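Local coordinates for protein class D beta-lactamase (Fusobacterium nucleatum subsp. polymorphum, PDB 4IED) that is a class D beta-lactamase that probably hydrolyses the beta-lactam ring of penicillins and related antibiotics to a substituted beta-amino acid, at residues A[26-38]-A[218-230]. Numbering follows the deposited sequence.
Sequences GLNGTFVVYDLKN and SDNIYSFAINLDI
Val32 and Ala225 exchange two backbone hydrogen bonds at the middle of an antiparallel pair, strands 29-35 and 221-229, inside the sheet of the beta-lactamase/transpeptidase fold, flanked by strands 40-44 and 208-216. Paired bonds also join Thr30 with Asn227 and Tyr34 with Ser223; the last includes Tyr34 N to Ser223 O at 2.8 Å. Single bonds extend the ladder, from Asp229 N to Asn28 O and from Leu36 N to Ile221 O.

Apolar contacts line the face bearing Phe31, Val33, Phe224 and Ile226, where helices 16-25 and 238-249 pack. With CG of Phe31 anti to the backbone N (chi1 -173°), the ring crosses Ile226 obliquely, CD1 of Ile226 lying above one ring face, offset toward its rim, while Ala225 O meets the ring edge in plane. Val33 spreads its methyls between neighbours, CG2 touching Phe224 CB at 4.0 Å and CG1 approaching Tyr222 CB. On the other face, Thr30 CG2 rests against the amide of Asn227, whose OD1 accepts from Arg48.

Polar groups and two waters close the ends. One water bridges backbone N of Asn28 and backbone O of Asp229; the other joins Asn28 OD1 to Asp229 OD2, while Asp229 OD1 forms a salt bridge with Arg48. Past Asp35, the turn is held from 218-230: Asp219 OD2 takes a salt bridge from Lys37 NZ at 2.8 Å, and Asn220 OD1 accepts from Lys37 N and Ile221 N on opposite faces of its amide. Asp35 and Asn38 are magnesium-binding residues, without the ion here; Asn38 ND2 holds Asp35 OD2. Asp35 OD1 completes an Asx motif with Asn38 N at 3.0 Å, and Asn220 ND2 reaches the same oxygen from the opposite carboxylate face at 2.9 Å.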
ATOM      1  N   GLY A  26      12.018 -13.042  15.078  1.00 25.89           N
ATOM      2  CA  GLY A  26      13.216 -13.370  14.320  1.00 26.12           C
ATOM      3  C   GLY A  26      13.154 -12.907  12.869  1.00 24.35           C
ATOM      4  O   GLY A  26      13.633 -13.602  11.960  1.00 26.79           O
ATOM      5  N   LEU A  27      12.558 -11.745  12.631  1.00 20.87           N
ATOM      6  CA  LEU A  27      12.331 -11.229  11.251  1.00 19.89           C
ATOM      7  C   LEU A  27      13.206 -10.062  10.946  1.00 18.46           C
ATOM      8  O   LEU A  27      13.648  -9.331  11.885  1.00 18.68           O
ATOM      9  CB  LEU A  27      10.879 -10.866  11.101  1.00 20.17           C
ATOM     10  CG  LEU A  27       9.886 -12.009  11.226  1.00 23.53           C
ATOM     11  CD1 LEU A  27       8.518 -11.440  11.434  1.00 25.53           C
ATOM     12  CD2 LEU A  27       9.875 -12.901  10.025  1.00 26.21           C
ATOM     13  N   ASN A  28      13.598  -9.967   9.675  1.00 18.29           N
ATOM     14  CA  ASN A  28      14.353  -8.858   9.146  1.00 18.42           C
ATOM     15  C   ASN A  28      13.400  -7.935   8.414  1.00 17.71           C
ATOM     16  O   ASN A  28      12.624  -8.363   7.579  1.00 18.02           O
ATOM     17  CB  ASN A  28      15.411  -9.339   8.196  1.00 20.94           C
ATOM     18  CG  ASN A  28      16.426 -10.208   8.868  1.00 23.72           C
ATOM     19  OD1 ASN A  28      16.904 -11.176   8.264  1.00 26.83           O
ATOM     20  ND2 ASN A  28      16.758  -9.902  10.124  1.00 23.99           N
ATOM     21  N   GLY A  29      13.425  -6.656   8.781  1.00  7.84           N
ATOM     22  CA  GLY A  29      12.580  -5.688   8.093  1.00  7.38           C
ATOM     23  C   GLY A  29      12.685  -4.327   8.742  1.00  7.35           C
ATOM     24  O   GLY A  29      13.613  -4.005   9.444  1.00  7.69           O
ATOM     25  N   THR A  30      11.682  -3.486   8.414  1.00  6.97           N
ATOM     26  CA  THR A  30      11.609  -2.177   8.935  1.00  6.95           C
ATOM     27  C   THR A  30      10.130  -1.833   9.198  1.00  6.63           C
ATOM     28  O   THR A  30       9.208  -2.407   8.578  1.00  6.36           O
ATOM     29  CB  THR A  30      12.159  -1.153   7.881  1.00  6.90           C
ATOM     30  OG1 THR A  30      12.191   0.173   8.477  1.00  6.99           O
ATOM     31  CG2 THR A  30      11.340  -1.103   6.551  1.00  6.52           C
ATOM     32  N   PHE A  31       9.911  -0.847  10.087  1.00  6.72           N
ATOM     33  CA  PHE A  31       8.552  -0.414  10.393  1.00  6.49           C
ATOM     34  C   PHE A  31       8.612   1.065  10.782  1.00  6.61           C
ATOM     35  O   PHE A  31       9.452   1.482  11.555  1.00  6.95           O
ATOM     36  CB  PHE A  31       8.093  -1.286  11.562  1.00  6.65           C
ATOM     37  CG  PHE A  31       6.600  -1.159  12.010  1.00  6.50           C
ATOM     38  CD1 PHE A  31       5.641  -0.534  11.282  1.00  6.21           C
ATOM     39  CD2 PHE A  31       6.244  -1.676  13.280  1.00  6.76           C
ATOM     40  CE1 PHE A  31       4.343  -0.490  11.749  1.00  6.15           C
ATOM     41  CE2 PHE A  31       4.934  -1.558  13.777  1.00  6.72           C
ATOM     42  CZ  PHE A  31       4.056  -0.962  12.984  1.00  6.42           C
ATOM     43  N   VAL A  32       7.769   1.875  10.138  1.00  6.36           N
ATOM     44  CA  VAL A  32       7.629   3.287  10.438  1.00  6.50           C
ATOM     45  C   VAL A  32       6.201   3.593  10.725  1.00  6.36           C
ATOM     46  O   VAL A  32       5.344   3.207   9.981  1.00  6.06           O
ATOM     47  CB  VAL A  32       8.080   4.122   9.205  1.00  6.56           C
ATOM     48  CG1 VAL A  32       8.013   5.591   9.492  1.00  6.86           C
ATOM     49  CG2 VAL A  32       9.491   3.718   8.835  1.00  6.81           C
ATOM     50  N   VAL A  33       6.007   4.350  11.799  1.00  6.64           N
ATOM     51  CA  VAL A  33       4.711   4.911  12.127  1.00  6.62           C
ATOM     52  C   VAL A  33       4.886   6.423  12.312  1.00  6.90           C
ATOM     53  O   VAL A  33       5.719   6.846  13.082  1.00  7.27           O
ATOM     54  CB  VAL A  33       4.069   4.294  13.359  1.00  6.78           C
ATOM     55  CG1 VAL A  33       2.762   5.057  13.740  1.00  6.87           C
ATOM     56  CG2 VAL A  33       3.865   2.785  13.189  1.00  6.58           C
ATOM     57  N   TYR A  34       4.049   7.218  11.621  1.00  6.78           N
ATOM     58  CA  TYR A  34       3.996   8.695  11.763  1.00  7.10           C
ATOM     59  C   TYR A  34       2.755   9.015  12.567  1.00  7.26           C
ATOM     60  O   TYR A  34       1.632   8.629  12.168  1.00  7.01           O
ATOM     61  CB  TYR A  34       3.992   9.428  10.450  1.00  6.97           C
ATOM     62  CG  TYR A  34       3.859  10.953  10.572  1.00  7.36           C
ATOM     63  CD1 TYR A  34       4.875  11.696  11.129  1.00  7.80           C
ATOM     64  CD2 TYR A  34       2.680  11.617  10.196  1.00  7.36           C
ATOM     65  CE1 TYR A  34       4.742  13.075  11.286  1.00  8.35           C
ATOM     66  CE2 TYR A  34       2.550  12.966  10.311  1.00  7.93           C
ATOM     67  CZ  TYR A  34       3.588  13.698  10.801  1.00  8.42           C
ATOM     68  OH  TYR A  34       3.497  15.057  10.990  1.00  9.53           O
ATOM     69  N   ASP A  35       2.973   9.705  13.685  1.00  7.73           N
ATOM     70  CA  ASP A  35       1.905  10.224  14.556  1.00  8.04           C
ATOM     71  C   ASP A  35       1.663  11.677  14.230  1.00  8.32           C
ATOM     72  O   ASP A  35       2.523  12.500  14.521  1.00  8.70           O
ATOM     73  CB  ASP A  35       2.413  10.000  15.998  1.00  8.45           C
ATOM     74  CG  ASP A  35       1.505  10.571  17.097  1.00  8.91           C
ATOM     75  OD1 ASP A  35       0.741  11.580  16.828  1.00  9.07           O
ATOM     76  OD2 ASP A  35       1.664  10.138  18.260  1.00  9.21           O
ATOM     77  N   LEU A  36       0.538  11.925  13.590  1.00  8.17           N
ATOM     78  CA  LEU A  36       0.228  13.284  13.063  1.00  8.43           C
ATOM     79  C   LEU A  36       0.145  14.297  14.221  1.00  9.17           C
ATOM     80  O   LEU A  36       0.703  15.405  14.167  1.00  9.72           O
ATOM     81  CB  LEU A  36      -1.072  13.287  12.277  1.00  8.21           C
ATOM     82  CG  LEU A  36      -1.524  14.667  11.805  1.00  8.56           C
ATOM     83  CD1 LEU A  36      -0.563  15.327  10.849  1.00  8.57           C
ATOM     84  CD2 LEU A  36      -2.880  14.510  11.176  1.00  8.37           C
ATOM     85  N   LYS A  37      -0.635  13.981  15.251  1.00  9.54           N
ATOM     86  CA  LYS A  37      -0.925  14.942  16.330  1.00 10.59           C
ATOM     87  C   LYS A  37       0.372  15.457  17.004  1.00 11.07           C
ATOM     88  O   LYS A  37       0.574  16.624  17.361  1.00 11.94           O
ATOM     89  CB  LYS A  37      -1.889  14.330  17.327  1.00 11.14           C
ATOM     90  CG  LYS A  37      -2.400  15.202  18.398  1.00 12.38           C
ATOM     91  CD  LYS A  37      -3.293  14.412  19.371  1.00 12.81           C
ATOM     92  CE  LYS A  37      -3.716  15.221  20.490  1.00 13.80           C
ATOM     93  NZ  LYS A  37      -4.527  14.484  21.487  1.00 13.94           N
ATOM     94  N   ASN A  38       1.313  14.534  17.179  1.00 10.98           N
ATOM     95  CA  ASN A  38       2.637  14.785  17.732  1.00 11.61           C
ATOM     96  C   ASN A  38       3.771  15.022  16.767  1.00 11.67           C
ATOM     97  O   ASN A  38       4.894  15.321  17.228  1.00 12.33           O
ATOM     98  CB  ASN A  38       3.052  13.672  18.696  1.00 11.63           C
ATOM     99  CG  ASN A  38       2.140  13.595  19.881  1.00 11.94           C
ATOM    100  OD1 ASN A  38       2.045  14.559  20.704  1.00 13.10           O
ATOM    101  ND2 ASN A  38       1.446  12.461  20.001  1.00 11.84           N
ATOM    102  N   SER A 218     -10.342   9.414  17.019  1.00 10.01           N
ATOM    103  CA  SER A 218     -11.142  10.604  17.183  1.00 11.04           C
ATOM    104  C   SER A 218     -10.320  11.867  17.074  1.00 10.92           C
ATOM    105  O   SER A 218     -10.867  12.941  16.768  1.00 11.95           O
ATOM    106  CB  SER A 218     -11.881  10.556  18.558  1.00 12.37           C
ATOM    107  OG  SER A 218     -10.926  10.623  19.602  1.00 13.69           O
ATOM    108  N   ASP A 219      -9.022  11.808  17.357  1.00 10.39           N
ATOM    109  CA  ASP A 219      -8.199  12.995  17.311  1.00 10.22           C
ATOM    110  C   ASP A 219      -6.787  12.834  16.794  1.00  9.29           C
ATOM    111  O   ASP A 219      -5.980  13.737  16.915  1.00  9.75           O
ATOM    112  CB  ASP A 219      -8.128  13.777  18.604  1.00 10.83           C
ATOM    113  CG  ASP A 219      -7.361  13.027  19.678  1.00 10.91           C
ATOM    114  OD1 ASP A 219      -7.013  11.824  19.423  1.00 11.34           O
ATOM    115  OD2 ASP A 219      -7.106  13.569  20.735  1.00 11.31           O
ATOM    116  N   ASN A 220      -6.506  11.737  16.100  1.00  8.39           N
ATOM    117  CA  ASN A 220      -5.217  11.533  15.513  1.00  7.92           C
ATOM    118  C   ASN A 220      -5.293  10.626  14.281  1.00  7.40           C
ATOM    119  O   ASN A 220      -6.329  10.044  13.953  1.00  7.29           O
ATOM    120  CB  ASN A 220      -4.294  10.898  16.579  1.00  7.99           C
ATOM    121  CG  ASN A 220      -2.824  11.186  16.366  1.00  7.93           C
ATOM    122  OD1 ASN A 220      -2.426  11.700  15.323  1.00  7.76           O
ATOM    123  ND2 ASN A 220      -1.994  10.896  17.416  1.00  8.15           N
ATOM    124  N   ILE A 221      -4.193  10.629  13.538  1.00  7.15           N
ATOM    125  CA  ILE A 221      -3.996   9.722  12.361  1.00  6.68           C
ATOM    126  C   ILE A 221      -2.593   9.194  12.451  1.00  6.53           C
ATOM    127  O   ILE A 221      -1.639   9.940  12.544  1.00  6.69           O
ATOM    128  CB  ILE A 221      -4.126  10.419  10.991  1.00  6.58           C
ATOM    129  CG1 ILE A 221      -5.463  11.133  10.911  1.00  6.84           C
ATOM    130  CG2 ILE A 221      -3.966   9.420   9.893  1.00  6.17           C
ATOM    131  CD1 ILE A 221      -5.680  11.971   9.676  1.00  6.87           C
ATOM    132  N   TYR A 222      -2.486   7.839  12.442  1.00  6.28           N
ATOM    133  CA  TYR A 222      -1.204   7.123  12.481  1.00  6.16           C
ATOM    134  C   TYR A 222      -0.984   6.491  11.154  1.00  5.81           C
ATOM    135  O   TYR A 222      -1.691   5.552  10.802  1.00  5.62           O
ATOM    136  CB  TYR A 222      -1.206   6.058  13.593  1.00  6.25           C
ATOM    137  CG  TYR A 222      -1.559   6.574  14.957  1.00  6.64           C
ATOM    138  CD1 TYR A 222      -2.910   6.673  15.313  1.00  6.77           C
ATOM    139  CD2 TYR A 222      -0.582   6.900  15.912  1.00  6.95           C
ATOM    140  CE1 TYR A 222      -3.324   7.117  16.543  1.00  7.19           C
ATOM    141  CE2 TYR A 222      -1.034   7.445  17.127  1.00  7.38           C
ATOM    142  CZ  TYR A 222      -2.375   7.536  17.432  1.00  7.49           C
ATOM    143  OH  TYR A 222      -2.832   8.069  18.692  1.00  7.98           O
ATOM    144  N   SER A 223      -0.020   7.014  10.376  1.00  5.77           N
ATOM    145  CA  SER A 223       0.241   6.442   9.061  1.00  5.49           C
ATOM    146  C   SER A 223       1.414   5.466   9.225  1.00  5.45           C
ATOM    147  O   SER A 223       2.330   5.695  10.018  1.00  5.66           O
ATOM    148  CB  SER A 223       0.657   7.512   8.098  1.00  5.54           C
ATOM    149  OG  SER A 223      -0.495   8.348   7.823  1.00  5.62           O
ATOM    150  N   PHE A 224       1.364   4.356   8.524  1.00  5.23           N
ATOM    151  CA  PHE A 224       2.362   3.296   8.782  1.00  5.25           C
ATOM    152  C   PHE A 224       2.712   2.570   7.500  1.00  5.08           C
ATOM    153  O   PHE A 224       2.042   2.499   6.499  1.00  4.91           O
ATOM    154  CB  PHE A 224       1.848   2.273   9.788  1.00  5.30           C
ATOM    155  CG  PHE A 224       0.688   1.432   9.272  1.00  5.11           C
ATOM    156  CD1 PHE A 224       0.916   0.247   8.529  1.00  4.99           C
ATOM    157  CD2 PHE A 224      -0.613   1.795   9.572  1.00  5.12           C
ATOM    158  CE1 PHE A 224      -0.121  -0.499   8.062  1.00  4.89           C
ATOM    159  CE2 PHE A 224      -1.657   1.021   9.095  1.00  5.01           C
ATOM    160  CZ  PHE A 224      -1.399  -0.101   8.329  1.00  4.89           C
ATOM    161  N   ALA A 225       3.956   2.035   7.576  1.00  5.19           N
ATOM    162  CA  ALA A 225       4.530   1.030   6.622  1.00  5.13           C
ATOM    163  C   ALA A 225       5.486   0.059   7.265  1.00  5.33           C
ATOM    164  O   ALA A 225       6.402   0.500   7.968  1.00  5.56           O
ATOM    165  CB  ALA A 225       5.246   1.755   5.496  1.00  5.16           C
ATOM    166  N   ILE A 226       5.214  -1.211   6.981  1.00  5.27           N
ATOM    167  CA  ILE A 226       6.140  -2.290   7.371  1.00  5.50           C
ATOM    168  C   ILE A 226       6.514  -2.990   6.093  1.00  5.48           C
ATOM    169  O   ILE A 226       5.737  -3.175   5.165  1.00  5.29           O
ATOM    170  CB  ILE A 226       5.495  -3.250   8.381  1.00  5.57           C
ATOM    171  CG1 ILE A 226       6.544  -4.252   8.985  1.00  5.91           C
ATOM    172  CG2 ILE A 226       4.325  -4.038   7.822  1.00  5.39           C
ATOM    173  CD1 ILE A 226       5.964  -4.937  10.193  1.00  6.06           C
ATOM    174  N   ASN A 227       7.789  -3.366   6.039  1.00  5.75           N
ATOM    175  CA  ASN A 227       8.210  -4.429   5.069  1.00  5.86           C
ATOM    176  C   ASN A 227       9.171  -5.375   5.735  1.00  6.23           C
ATOM    177  O   ASN A 227       9.868  -5.075   6.677  1.00  6.45           O
ATOM    178  CB  ASN A 227       8.708  -3.836   3.726  1.00  5.84           C
ATOM    179  CG  ASN A 227      10.023  -3.083   3.827  1.00  6.10           C
ATOM    180  OD1 ASN A 227      11.046  -3.607   4.175  1.00  6.43           O
ATOM    181  ND2 ASN A 227      10.002  -1.814   3.383  1.00  6.01           N
ATOM    182  N   LEU A 228       9.106  -6.603   5.265  1.00  6.39           N
ATOM    183  CA  LEU A 228       9.832  -7.735   5.908  1.00  7.12           C
ATOM    184  C   LEU A 228      10.319  -8.641   4.818  1.00  7.14           C
ATOM    185  O   LEU A 228       9.694  -8.795   3.800  1.00  6.91           O
ATOM    186  CB  LEU A 228       8.784  -8.598   6.726  1.00  7.72           C
ATOM    187  CG  LEU A 228       7.890  -7.914   7.772  1.00  8.04           C
ATOM    188  CD1 LEU A 228       6.711  -8.781   8.263  1.00  8.40           C
ATOM    189  CD2 LEU A 228       8.909  -7.539   8.886  1.00  8.72           C
ATOM    190  N   ASP A 229      11.377  -9.335   5.118  1.00  7.54           N
ATOM    191  CA  ASP A 229      11.867 -10.454   4.247  1.00  7.90           C
ATOM    192  C   ASP A 229      10.954 -11.610   4.484  1.00  8.32           C
ATOM    193  O   ASP A 229      10.895 -12.115   5.619  1.00  8.95           O
ATOM    194  CB  ASP A 229      13.359 -10.822   4.604  1.00  8.37           C
ATOM    195  CG  ASP A 229      14.347  -9.699   4.255  1.00  8.48           C
ATOM    196  OD1 ASP A 229      13.969  -8.737   3.497  1.00  8.02           O
ATOM    197  OD2 ASP A 229      15.494  -9.880   4.676  1.00  9.14           O
ATOM    198  N   ILE A 230      10.212 -12.014   3.477  1.00  8.45           N
ATOM    199  CA  ILE A 230       9.264 -13.127   3.581  1.00  9.24           C
ATOM    200  C   ILE A 230       9.402 -13.984   2.368  1.00  9.91           C
ATOM    201  O   ILE A 230       9.080 -13.575   1.260  1.00  9.29           O
ATOM    202  CB  ILE A 230       7.824 -12.728   3.791  1.00  9.20           C
ATOM    203  CG1 ILE A 230       7.642 -12.070   5.136  1.00  9.75           C
ATOM    204  CG2 ILE A 230       6.899 -13.940   3.717  1.00  9.51           C
ATOM    205  CD1 ILE A 230       6.340 -11.306   5.233  1.00  9.79           C
TER
HETATM  206  O   HOH W   1      12.705 -11.949   7.908  1.00 11.72           O
HETATM  207  O   HOH W   2      16.271 -12.069   5.832  1.00 19.15           O